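Uncharacterized protein (Bacteroides dorei DSM 17855, PDB 5TGF) is a putative serine beta-lactamase-related protein, probably a hydrolase of the penicillin-binding-protein-like fold, and can bind calcium. Local coordinates at residues L104-G109 against T143-G148. Residues are numbered along the deposited sequence; the frame is centred on the assembly and turned at random.
Sequences LSHTSG and TRFEYG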
loop_
_atom_site.group_PDB
_atom_site.type_symbol
_atom_site.label_atom_id
_atom_site.label_comp_id
_atom_site.label_asym_id
_atom_site.label_seq_id
_atom_site.Cartn_x
_atom_site.Cartn_y
_atom_site.Cartn_z
ATOM N N LEU A 104 -9.593 -3.839 4.960
ATOM C CA LEU A 104 -8.220 -3.510 4.592
ATOM C C LEU A 104 -7.441 -4.694 4.009
ATOM O O LEU A 104 -6.246 -4.570 3.777
ATOM C CB LEU A 104 -7.487 -2.962 5.811
ATOM C CG LEU A 104 -7.920 -1.599 6.316
ATOM C CD1 LEU A 104 -7.424 -1.338 7.724
ATOM C CD2 LEU A 104 -7.435 -0.501 5.394
ATOM N N SER A 105 -8.074 -5.870 3.926
ATOM C CA SER A 105 -7.414 -7.069 3.429
ATOM C C SER A 105 -8.058 -7.590 2.149
ATOM O O SER A 105 -7.716 -8.671 1.694
ATOM C CB SER A 105 -7.427 -8.160 4.490
ATOM O OG SER A 105 -8.766 -8.551 4.806
ATOM N N HIS A 106 -8.935 -6.781 1.532
ATOM C CA HIS A 106 -9.618 -7.137 0.315
ATOM C C HIS A 106 -10.512 -8.374 0.462
ATOM O O HIS A 106 -10.644 -9.156 -0.491
ATOM C CB HIS A 106 -8.625 -7.309 -0.817
ATOM C CG HIS A 106 -7.785 -6.093 -1.021
ATOM N ND1 HIS A 106 -8.339 -4.878 -1.368
ATOM C CD2 HIS A 106 -6.465 -5.868 -0.824
ATOM C CE1 HIS A 106 -7.387 -3.963 -1.402
ATOM N NE2 HIS A 106 -6.241 -4.551 -1.120
ATOM N N THR A 107 -10.971 -8.630 1.692
ATOM C CA THR A 107 -11.794 -9.809 1.963
ATOM C C THR A 107 -13.203 -9.406 2.443
ATOM O O THR A 107 -13.940 -10.248 2.922
ATOM C CB THR A 107 -11.158 -10.785 2.954
ATOM O OG1 THR A 107 -10.864 -10.122 4.195
ATOM C CG2 THR A 107 -9.888 -11.365 2.390
ATOM N N SER A 108 -13.604 -8.161 2.200
ATOM C CA SER A 108 -14.889 -7.654 2.689
ATOM C C SER A 108 -16.099 -8.074 1.847
ATOM O O SER A 108 -17.227 -8.107 2.369
ATOM C CB SER A 108 -14.862 -6.141 2.788
ATOM O OG SER A 108 -14.828 -5.519 1.512
ATOM N N GLY A 109 -15.871 -8.305 0.551
ATOM C CA GLY A 109 -16.936 -8.462 -0.437
ATOM C C GLY A 109 -17.598 -7.197 -0.919
ATOM O O GLY A 109 -18.592 -7.262 -1.656
ATOM N N THR A 143 -14.924 -14.759 2.825
ATOM C CA THR A 143 -15.025 -15.997 2.040
ATOM C C THR A 143 -14.215 -15.974 0.751
ATOM O O THR A 143 -13.927 -17.041 0.163
ATOM C CB THR A 143 -16.497 -16.360 1.708
ATOM O OG1 THR A 143 -17.054 -15.415 0.782
ATOM C CG2 THR A 143 -17.320 -16.413 2.961
ATOM N N ARG A 144 -13.871 -14.774 0.270
ATOM C CA ARG A 144 -13.050 -14.624 -0.936
ATOM C C ARG A 144 -12.123 -13.405 -0.818
ATOM O O ARG A 144 -12.389 -12.491 -0.022
ATOM C CB ARG A 144 -13.928 -14.452 -2.184
ATOM C CG ARG A 144 -14.741 -15.672 -2.613
ATOM C CD ARG A 144 -15.608 -15.429 -3.840
ATOM N NE ARG A 144 -14.905 -14.749 -4.937
ATOM C CZ ARG A 144 -15.496 -13.962 -5.848
ATOM N NH1 ARG A 144 -16.819 -13.806 -5.876
ATOM N NH2 ARG A 144 -14.766 -13.326 -6.750
ATOM N N PHE A 145 -10.988 -13.485 -1.521
ATOM C CA PHE A 145 -10.084 -12.337 -1.796
ATOM C C PHE A 145 -10.419 -11.687 -3.139
ATOM O O PHE A 145 -10.521 -12.357 -4.187
ATOM C CB PHE A 145 -8.632 -12.790 -1.810
ATOM C CG PHE A 145 -7.636 -11.655 -2.009
ATOM C CD1 PHE A 145 -7.113 -10.965 -0.916
ATOM C CD2 PHE A 145 -7.176 -11.333 -3.280
ATOM C CE1 PHE A 145 -6.174 -9.954 -1.100
ATOM C CE2 PHE A 145 -6.233 -10.308 -3.479
ATOM C CZ PHE A 145 -5.718 -9.636 -2.365
ATOM N N GLU A 146 -10.713 -10.392 -3.099
ATOM C CA GLU A 146 -10.862 -9.623 -4.312
ATOM C C GLU A 146 -10.404 -8.194 -4.098
ATOM O O GLU A 146 -11.009 -7.426 -3.367
ATOM C CB GLU A 146 -12.301 -9.649 -4.836
ATOM C CG GLU A 146 -12.423 -8.922 -6.193
ATOM C CD GLU A 146 -13.840 -8.930 -6.773
ATOM O OE1 GLU A 146 -14.801 -8.714 -6.020
ATOM O OE2 GLU A 146 -13.966 -9.060 -8.013
ATOM N N TYR A 147 -9.348 -7.840 -4.813
ATOM C CA TYR A 147 -8.703 -6.519 -4.693
ATOM C C TYR A 147 -9.594 -5.402 -5.187
ATOM O O TYR A 147 -10.327 -5.530 -6.182
ATOM C CB TYR A 147 -7.409 -6.531 -5.472
ATOM C CG TYR A 147 -6.458 -5.375 -5.263
ATOM C CD1 TYR A 147 -6.514 -4.248 -6.091
ATOM C CD2 TYR A 147 -5.417 -5.476 -4.353
ATOM C CE1 TYR A 147 -5.608 -3.201 -5.937
ATOM C CE2 TYR A 147 -4.494 -4.443 -4.188
ATOM C CZ TYR A 147 -4.569 -3.332 -5.025
ATOM O OH TYR A 147 -3.654 -2.308 -4.916
ATOM N N GLY A 148 -9.574 -4.301 -4.452
ATOM C CA GLY A 148 -10.331 -3.125 -4.863
ATOM C C GLY A 148 -10.035 -1.925 -4.023
ATOM O O GLY A 148 -9.074 -1.941 -3.258
HETATM O O HOH W 1 -13.418 -7.763 -1.137
#
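R144 meets T107 through its backbone: its carbonyl O faces T107 CA at 3.4 Å in a CA-H...O contact, and this buried oxygen has no hydrogen-bond partner in the model. F145 follows with its ring beside H106, CG anti to the backbone N (chi1 -177°). H106 CB lies 4.1 Å from the centroid of the F145 ring in an off-centre CH-pi contact; a flat, apolar phenyl suits this buried place. E146 N gives a direct hydrogen bond across the contact, 2.9 Å to H106 O, nearly straight at 167°. E146 O accepts a hydrogen bond from a water that itself accepts the N-H of G109, bridging the segments. The side chains of R144 and E146 lead away from 104-109, so charged types are tolerated. Y147 lays CD2 over one imidazole face, 3.5 Å from H106 NE2, with the ring planes inclined at 32°. The backbone of G148 brings its O to H106 CE1 at 3.2 Å. Flat imidazole suits H106, offering a face to Y147 and an edge to F145 CE1 and G148 O; Y265 meets it edge-to-face. The Y147 hydroxyl is hydrogen-bonded to S58 OG and K61 NZ, consistent with the Ser-Lys-Tyr active site of class C-like serine hydrolases. The chemistry is thus consistent with H106 being a second-shell residue, its backbone tied to E146 and its imidazole packed against the ring of the probable active-site tyrosine.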